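Local coordinates for V-type ATP synthase alpha chain (Thermoplasma volcanium, PDB 4O1S), which is an intein whose mostly beta chain adopts the splicing-domain fold of the Hedgehog/intein (HINT) family, at residues L25-N35 with E44-I52. Sequence-based numbering, arbitrary orientation.
Sequences LYSSERKKEDN and EIIHLKDPI
Arg-30 and Tyr-26, on the short helix 22-31 of this intein's mostly beta splicing domain, converge on the carboxylate of Glu-44, where helix packs against strand 43-58. The salt bridge is side-on: NE of Arg-30 lies 2.7 Å from OE1 of Glu-44, while NH2 of Arg-30 reaches OE2 of Glu-44 at 3.0 Å. Guanidinium and carboxylate planes are only 16° apart. Tyr-26 donates its OH to the anti lone pair of that same OE1, with ring and carboxylate nearly coplanar. Three bonds therefore fix the rotation of the acid, which probably keeps it ionised.

Apolar packing continues the seam. Ile-46 sets CD1 over the centre of the Tyr-26 ring in a CH-pi contact, with Ile-46 CD1 3.5 Å from the centroid of that ring; Tyr-147 meets the same ring edge-to-face. Further along, Leu-25 CD1 meets Ile-52 CD1 beyond the corner at residues 49 and 50, and Leu-48 CD1 lies beside the Glu-29 carboxylate.

Polar links tie down the loop after the helix. With CG anti to its carbonyl carbon (chi1 -64°), Asn-35 sends ND2 back to both O and OE1 of Glu-29, tying the loop back to that residue in the helix. Its OD1 meanwhile accepts from the backbone N of Lys-49 at 2.9 Å, the donor sitting above the carbonyl plane.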
# COMPACT_ATOMS: atom_id res chain seq x y z
N LEU A 25 -2.23 -2.09 12.98
CA LEU A 25 -3.48 -1.37 12.78
C LEU A 25 -4.63 -2.36 12.66
O LEU A 25 -5.66 -2.22 13.32
CB LEU A 25 -3.39 -0.55 11.50
CG LEU A 25 -4.71 0.03 11.00
CD1 LEU A 25 -5.31 0.92 12.07
CD2 LEU A 25 -4.51 0.79 9.72
N TYR A 26 -4.44 -3.37 11.82
CA TYR A 26 -5.43 -4.41 11.64
C TYR A 26 -5.77 -5.08 12.96
O TYR A 26 -6.95 -5.28 13.30
CB TYR A 26 -4.94 -5.47 10.63
CG TYR A 26 -6.04 -6.45 10.26
CD1 TYR A 26 -6.90 -6.19 9.18
CD2 TYR A 26 -6.24 -7.63 10.99
CE1 TYR A 26 -7.91 -7.08 8.85
CE2 TYR A 26 -7.25 -8.51 10.67
CZ TYR A 26 -8.09 -8.23 9.61
OH TYR A 26 -9.09 -9.11 9.30
N SER A 27 -4.74 -5.43 13.71
CA SER A 27 -4.92 -6.24 14.89
C SER A 27 -5.73 -5.48 15.92
O SER A 27 -6.61 -6.03 16.61
CB SER A 27 -3.56 -6.58 15.48
OG SER A 27 -3.71 -7.57 16.47
N SER A 28 -5.42 -4.19 16.02
CA SER A 28 -6.06 -3.31 16.97
C SER A 28 -7.54 -3.11 16.63
O SER A 28 -8.42 -3.24 17.48
CB SER A 28 -5.34 -1.96 16.98
OG SER A 28 -5.97 -1.09 17.90
N GLU A 29 -7.80 -2.82 15.36
CA GLU A 29 -9.15 -2.59 14.88
C GLU A 29 -9.99 -3.87 15.00
O GLU A 29 -11.19 -3.82 15.21
CB GLU A 29 -9.11 -2.10 13.44
CG GLU A 29 -8.49 -0.73 13.29
CD GLU A 29 -9.35 0.34 13.90
OE1 GLU A 29 -10.56 0.08 14.10
OE2 GLU A 29 -8.85 1.44 14.20
N ARG A 30 -9.32 -5.01 14.90
CA ARG A 30 -10.01 -6.28 14.95
C ARG A 30 -10.69 -6.51 16.30
O ARG A 30 -11.75 -7.13 16.37
CB ARG A 30 -9.03 -7.39 14.61
CG ARG A 30 -9.71 -8.69 14.31
CD ARG A 30 -8.71 -9.78 13.96
NE ARG A 30 -9.43 -10.99 13.59
CZ ARG A 30 -9.69 -11.99 14.42
NH1 ARG A 30 -9.28 -11.95 15.68
NH2 ARG A 30 -10.38 -13.03 13.99
N LYS A 31 -10.10 -5.97 17.36
CA LYS A 31 -10.62 -6.16 18.72
C LYS A 31 -11.75 -5.23 19.10
O LYS A 31 -12.45 -5.49 20.08
CB LYS A 31 -9.53 -5.87 19.74
CG LYS A 31 -8.27 -6.63 19.59
CD LYS A 31 -7.41 -6.35 20.81
CE LYS A 31 -6.22 -7.25 20.83
NZ LYS A 31 -5.73 -7.46 19.44
N LYS A 32 -11.89 -4.11 18.39
CA LYS A 32 -12.88 -3.10 18.77
C LYS A 32 -14.35 -3.58 18.68
O LYS A 32 -14.77 -4.08 17.62
CB LYS A 32 -12.66 -1.85 17.95
CG LYS A 32 -11.38 -1.09 18.29
CD LYS A 32 -11.00 -0.17 17.17
CE LYS A 32 -10.49 1.16 17.65
NZ LYS A 32 -9.29 0.92 18.49
N GLU A 33 -15.11 -3.45 19.78
CA GLU A 33 -16.55 -3.82 19.83
C GLU A 33 -17.39 -3.09 18.75
O GLU A 33 -18.24 -3.69 18.11
CB GLU A 33 -17.13 -3.59 21.23
CG GLU A 33 -18.62 -3.17 21.24
CD GLU A 33 -18.82 -1.65 21.36
OE1 GLU A 33 -17.82 -0.91 21.30
OE2 GLU A 33 -19.98 -1.20 21.53
N ASP A 34 -17.13 -1.79 18.61
CA ASP A 34 -17.49 -0.94 17.48
C ASP A 34 -17.56 -1.59 16.08
O ASP A 34 -18.40 -1.22 15.26
CB ASP A 34 -16.40 0.14 17.40
CG ASP A 34 -16.86 1.48 17.90
OD1 ASP A 34 -17.98 1.54 18.48
OD2 ASP A 34 -16.09 2.46 17.72
N ASN A 35 -16.65 -2.51 15.78
CA ASN A 35 -16.40 -2.91 14.39
C ASN A 35 -17.02 -4.23 14.06
O ASN A 35 -17.36 -5.01 14.95
CB ASN A 35 -14.90 -2.98 14.07
CG ASN A 35 -14.20 -1.63 14.18
OD1 ASN A 35 -14.84 -0.56 14.10
ND2 ASN A 35 -12.89 -1.66 14.35
N GLU A 44 -10.24 -12.27 5.52
CA GLU A 44 -10.96 -11.64 6.60
C GLU A 44 -11.06 -10.13 6.38
O GLU A 44 -10.11 -9.49 5.88
CB GLU A 44 -10.29 -11.93 7.93
CG GLU A 44 -11.15 -11.53 9.09
CD GLU A 44 -10.50 -11.85 10.43
OE1 GLU A 44 -9.59 -11.10 10.85
OE2 GLU A 44 -10.91 -12.86 11.04
N ILE A 45 -12.20 -9.58 6.78
CA ILE A 45 -12.45 -8.15 6.61
C ILE A 45 -12.95 -7.48 7.90
O ILE A 45 -13.76 -8.05 8.66
CB ILE A 45 -13.43 -7.91 5.46
CG1 ILE A 45 -12.79 -8.30 4.14
CG2 ILE A 45 -13.84 -6.45 5.39
CD1 ILE A 45 -13.79 -8.71 3.08
N ILE A 46 -12.45 -6.28 8.15
CA ILE A 46 -13.00 -5.52 9.24
C ILE A 46 -13.67 -4.30 8.66
O ILE A 46 -13.09 -3.57 7.85
CB ILE A 46 -11.94 -5.06 10.26
CG1 ILE A 46 -10.97 -6.19 10.62
CG2 ILE A 46 -12.63 -4.52 11.52
CD1 ILE A 46 -9.78 -5.66 11.40
N HIS A 47 -14.90 -4.11 9.07
CA HIS A 47 -15.61 -2.92 8.70
C HIS A 47 -15.53 -1.94 9.88
O HIS A 47 -15.94 -2.24 11.00
CB HIS A 47 -17.04 -3.27 8.29
CG HIS A 47 -17.84 -2.11 7.79
ND1 HIS A 47 -17.26 -1.01 7.21
CD2 HIS A 47 -19.17 -1.87 7.81
CE1 HIS A 47 -18.20 -0.14 6.88
NE2 HIS A 47 -19.37 -0.64 7.24
N LEU A 48 -14.98 -0.77 9.61
CA LEU A 48 -14.67 0.18 10.66
C LEU A 48 -15.85 1.10 10.97
O LEU A 48 -16.30 1.83 10.09
CB LEU A 48 -13.46 1.03 10.24
CG LEU A 48 -12.05 0.52 10.53
CD1 LEU A 48 -12.00 -0.98 10.78
CD2 LEU A 48 -11.17 0.88 9.38
N LYS A 49 -16.32 1.08 12.22
CA LYS A 49 -17.30 2.07 12.67
C LYS A 49 -16.80 3.52 12.46
O LYS A 49 -17.50 4.33 11.86
CB LYS A 49 -17.74 1.80 14.11
CG LYS A 49 -18.61 2.90 14.69
CD LYS A 49 -20.09 2.62 14.47
CE LYS A 49 -20.74 1.97 15.71
NZ LYS A 49 -21.22 0.55 15.48
N ASP A 50 -15.58 3.84 12.93
CA ASP A 50 -14.92 5.12 12.60
C ASP A 50 -13.90 4.88 11.53
O ASP A 50 -12.90 4.18 11.76
CB ASP A 50 -14.14 5.70 13.77
CG ASP A 50 -14.99 6.05 14.94
OD1 ASP A 50 -16.19 6.35 14.75
OD2 ASP A 50 -14.45 6.03 16.07
N PRO A 51 -14.09 5.51 10.36
CA PRO A 51 -13.13 5.37 9.26
C PRO A 51 -11.73 5.76 9.71
O PRO A 51 -11.55 6.67 10.52
CB PRO A 51 -13.64 6.39 8.24
CG PRO A 51 -14.36 7.42 9.07
CD PRO A 51 -15.04 6.61 10.15
N ILE A 52 -10.75 5.06 9.18
CA ILE A 52 -9.38 5.38 9.50
C ILE A 52 -9.00 6.51 8.57
O ILE A 52 -9.29 6.47 7.37
CB ILE A 52 -8.44 4.13 9.35
CG1 ILE A 52 -7.65 3.91 10.62
CG2 ILE A 52 -7.49 4.25 8.20
CD1 ILE A 52 -8.49 3.39 11.77